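Local coordinates for Glyco_hydro_cc domain-containing protein (Cryptococcus neoformans, PDB 6UBC), which is an oligosaccharide-binding member of glycoside hydrolase family 128 (subgroup VII) that is probably secreted and probably binds beta-1,3-glucan oligosaccharides, at residues Leu308-Met313 with Asp337-His342. Sequence-based numbering, arbitrary orientation.
Sequences LISPSM and DITNLH
Leu308 and Asp337 open the pairing of two neighbouring parallel strands in the barrel of this glycoside hydrolase. Leu308 O accepts two backbone N-H groups, Asp337 N at 2.8 Å and Ile338 N at 3.1 Å. In return, Leu308 N gives an almost straight bond (178°) to Asp337 OD2, on its anti lone pair. Asp337 OD1 forms a salt bridge with Lys302. Two residues on, Ser310 N donates a hydrogen bond to Ile338 O. With the bond from Ile338 N to Leu308 O, it makes the single parallel bridge between Ile309 and Ile338.

Beyond it, side chains replace backbone pairing. Ser310 OG sits between its own N and carbonyl carbon (chi1 80°). There it accepts Asn340 N at 2.9 Å and donates to Pro311 O. Asn340 ND2 bonds Ser310 O at 2.9 Å, with Ser310 O almost in the plane of the Asn340 side-chain amide, while Asn340 OD1 binds Thr369. Water joins Met313 N to Asn340 O, and another joins Met313 O to His342 N.

The apolar contacts are few. Ile309 CG1 lies beside Ile338 CB, and Ile309 CG2 meets Asn340 CB at 3.7 Å. Ser312 CB sits over the His342 ring face in a CH-pi contact, 3.3 Å from the centroid.

Ser312 OG is hydrogen-bonded to Glu274 N and Phe272 O, and His342 ND1 to the Glu274 carboxylate. Side chains and bridging waters thus take over where the strands separate, and the Ser312-His342 contact probably helps fix the orientation of the imidazole beside Glu274.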
loop_
_atom_site.group_PDB
_atom_site.type_symbol
_atom_site.label_atom_id
_atom_site.label_comp_id
_atom_site.label_asym_id
_atom_site.label_seq_id
_atom_site.Cartn_x
_atom_site.Cartn_y
_atom_site.Cartn_z
ATOM N N LEU A 308 4.263 11.506 -3.793
ATOM C CA LEU A 308 3.816 11.322 -2.394
ATOM C C LEU A 308 2.520 10.519 -2.348
ATOM O O LEU A 308 1.512 10.890 -2.956
ATOM C CB LEU A 308 3.611 12.634 -1.700
ATOM C CG LEU A 308 4.832 13.547 -1.718
ATOM C CD1 LEU A 308 4.564 14.691 -0.775
ATOM C CD2 LEU A 308 6.096 12.791 -1.331
ATOM N N ILE A 309 2.586 9.390 -1.648
ATOM C CA ILE A 309 1.425 8.507 -1.436
ATOM C C ILE A 309 0.968 8.697 0.020
ATOM O O ILE A 309 1.772 8.644 0.927
ATOM C CB ILE A 309 1.807 7.078 -1.794
ATOM C CG1 ILE A 309 2.150 7.022 -3.291
ATOM C CG2 ILE A 309 0.736 6.084 -1.430
ATOM C CD1 ILE A 309 3.525 6.438 -3.552
ATOM N N SER A 310 -0.320 8.857 0.232
ATOM C CA SER A 310 -0.903 9.270 1.540
ATOM C C SER A 310 -0.675 8.154 2.559
ATOM O O SER A 310 -0.364 7.005 2.203
ATOM C CB SER A 310 -2.374 9.561 1.400
ATOM O OG SER A 310 -3.179 8.406 1.390
ATOM N N PRO A 311 -0.882 8.450 3.867
ATOM C CA PRO A 311 -1.044 7.368 4.833
ATOM C C PRO A 311 -2.225 6.464 4.458
ATOM O O PRO A 311 -3.158 6.889 3.775
ATOM C CB PRO A 311 -1.344 8.063 6.184
ATOM C CG PRO A 311 -0.843 9.504 5.955
ATOM C CD PRO A 311 -1.155 9.771 4.479
ATOM N N SER A 312 -2.168 5.223 4.926
ATOM C CA SER A 312 -3.227 4.220 4.735
ATOM C C SER A 312 -4.173 4.205 5.933
ATOM O O SER A 312 -3.694 4.015 7.033
ATOM C CB SER A 312 -2.625 2.834 4.548
ATOM O OG SER A 312 -1.610 2.561 5.527
ATOM N N MET A 313 -5.478 4.185 5.673
ATOM C CA MET A 313 -6.491 4.035 6.753
ATOM C C MET A 313 -6.844 2.549 6.982
ATOM O O MET A 313 -7.421 1.871 6.093
ATOM C CB MET A 313 -7.758 4.833 6.459
ATOM C CG MET A 313 -7.504 6.329 6.362
ATOM S SD MET A 313 -6.780 7.151 7.807
ATOM C CE MET A 313 -5.029 7.064 7.405
ATOM N N ASP A 337 -0.038 13.148 -3.642
ATOM C CA ASP A 337 -0.340 12.971 -5.087
ATOM C C ASP A 337 -1.326 11.818 -5.279
ATOM O O ASP A 337 -2.168 11.887 -6.173
ATOM C CB ASP A 337 0.953 12.732 -5.846
ATOM C CG ASP A 337 1.928 13.851 -5.722
ATOM O OD1 ASP A 337 1.535 14.938 -6.042
ATOM O OD2 ASP A 337 3.064 13.618 -5.336
ATOM N N ILE A 338 -1.150 10.763 -4.476
ATOM C CA ILE A 338 -1.816 9.438 -4.635
ATOM C C ILE A 338 -2.449 9.022 -3.303
ATOM O O ILE A 338 -1.752 9.046 -2.301
ATOM C CB ILE A 338 -0.844 8.398 -5.208
ATOM C CG1 ILE A 338 -0.447 8.770 -6.647
ATOM C CG2 ILE A 338 -1.431 7.002 -5.119
ATOM C CD1 ILE A 338 0.621 7.914 -7.188
ATOM N N THR A 339 -3.743 8.712 -3.337
ATOM C CA THR A 339 -4.528 8.302 -2.153
ATOM C C THR A 339 -4.226 6.807 -1.958
ATOM O O THR A 339 -4.341 6.021 -2.897
ATOM C CB THR A 339 -6.022 8.562 -2.293
ATOM O OG1 THR A 339 -6.192 9.923 -2.694
ATOM C CG2 THR A 339 -6.751 8.308 -0.991
ATOM N N ASN A 340 -3.834 6.470 -0.736
ATOM C CA ASN A 340 -3.368 5.134 -0.338
ATOM C C ASN A 340 -4.524 4.382 0.285
ATOM O O ASN A 340 -5.005 4.853 1.367
ATOM C CB ASN A 340 -2.243 5.294 0.688
ATOM C CG ASN A 340 -1.585 4.005 1.122
ATOM O OD1 ASN A 340 -2.068 2.930 0.800
ATOM N ND2 ASN A 340 -0.480 4.126 1.883
ATOM N N LEU A 341 -4.886 3.219 -0.251
ATOM C CA LEU A 341 -5.925 2.366 0.346
ATOM C C LEU A 341 -5.310 1.049 0.842
ATOM O O LEU A 341 -4.415 0.469 0.163
ATOM C CB LEU A 341 -7.007 2.028 -0.691
ATOM C CG LEU A 341 -8.124 3.058 -0.838
ATOM C CD1 LEU A 341 -7.588 4.425 -1.171
ATOM C CD2 LEU A 341 -9.165 2.587 -1.895
ATOM N N HIS A 342 -5.928 0.537 1.901
ATOM C CA HIS A 342 -5.829 -0.865 2.369
ATOM C C HIS A 342 -7.229 -1.417 2.175
ATOM O O HIS A 342 -8.188 -0.864 2.739
ATOM C CB HIS A 342 -5.365 -0.894 3.846
ATOM C CG HIS A 342 -3.901 -0.671 3.948
ATOM N ND1 HIS A 342 -3.247 -0.743 5.143
ATOM C CD2 HIS A 342 -3.010 -0.344 3.003
ATOM C CE1 HIS A 342 -1.993 -0.445 4.916
ATOM N NE2 HIS A 342 -1.786 -0.182 3.602
HETATM O O HOH W 1 0.813 2.850 4.242
HETATM O O HOH W 2 -7.783 2.408 3.389
HETATM O O HOH W 3 -6.945 5.035 3.143
#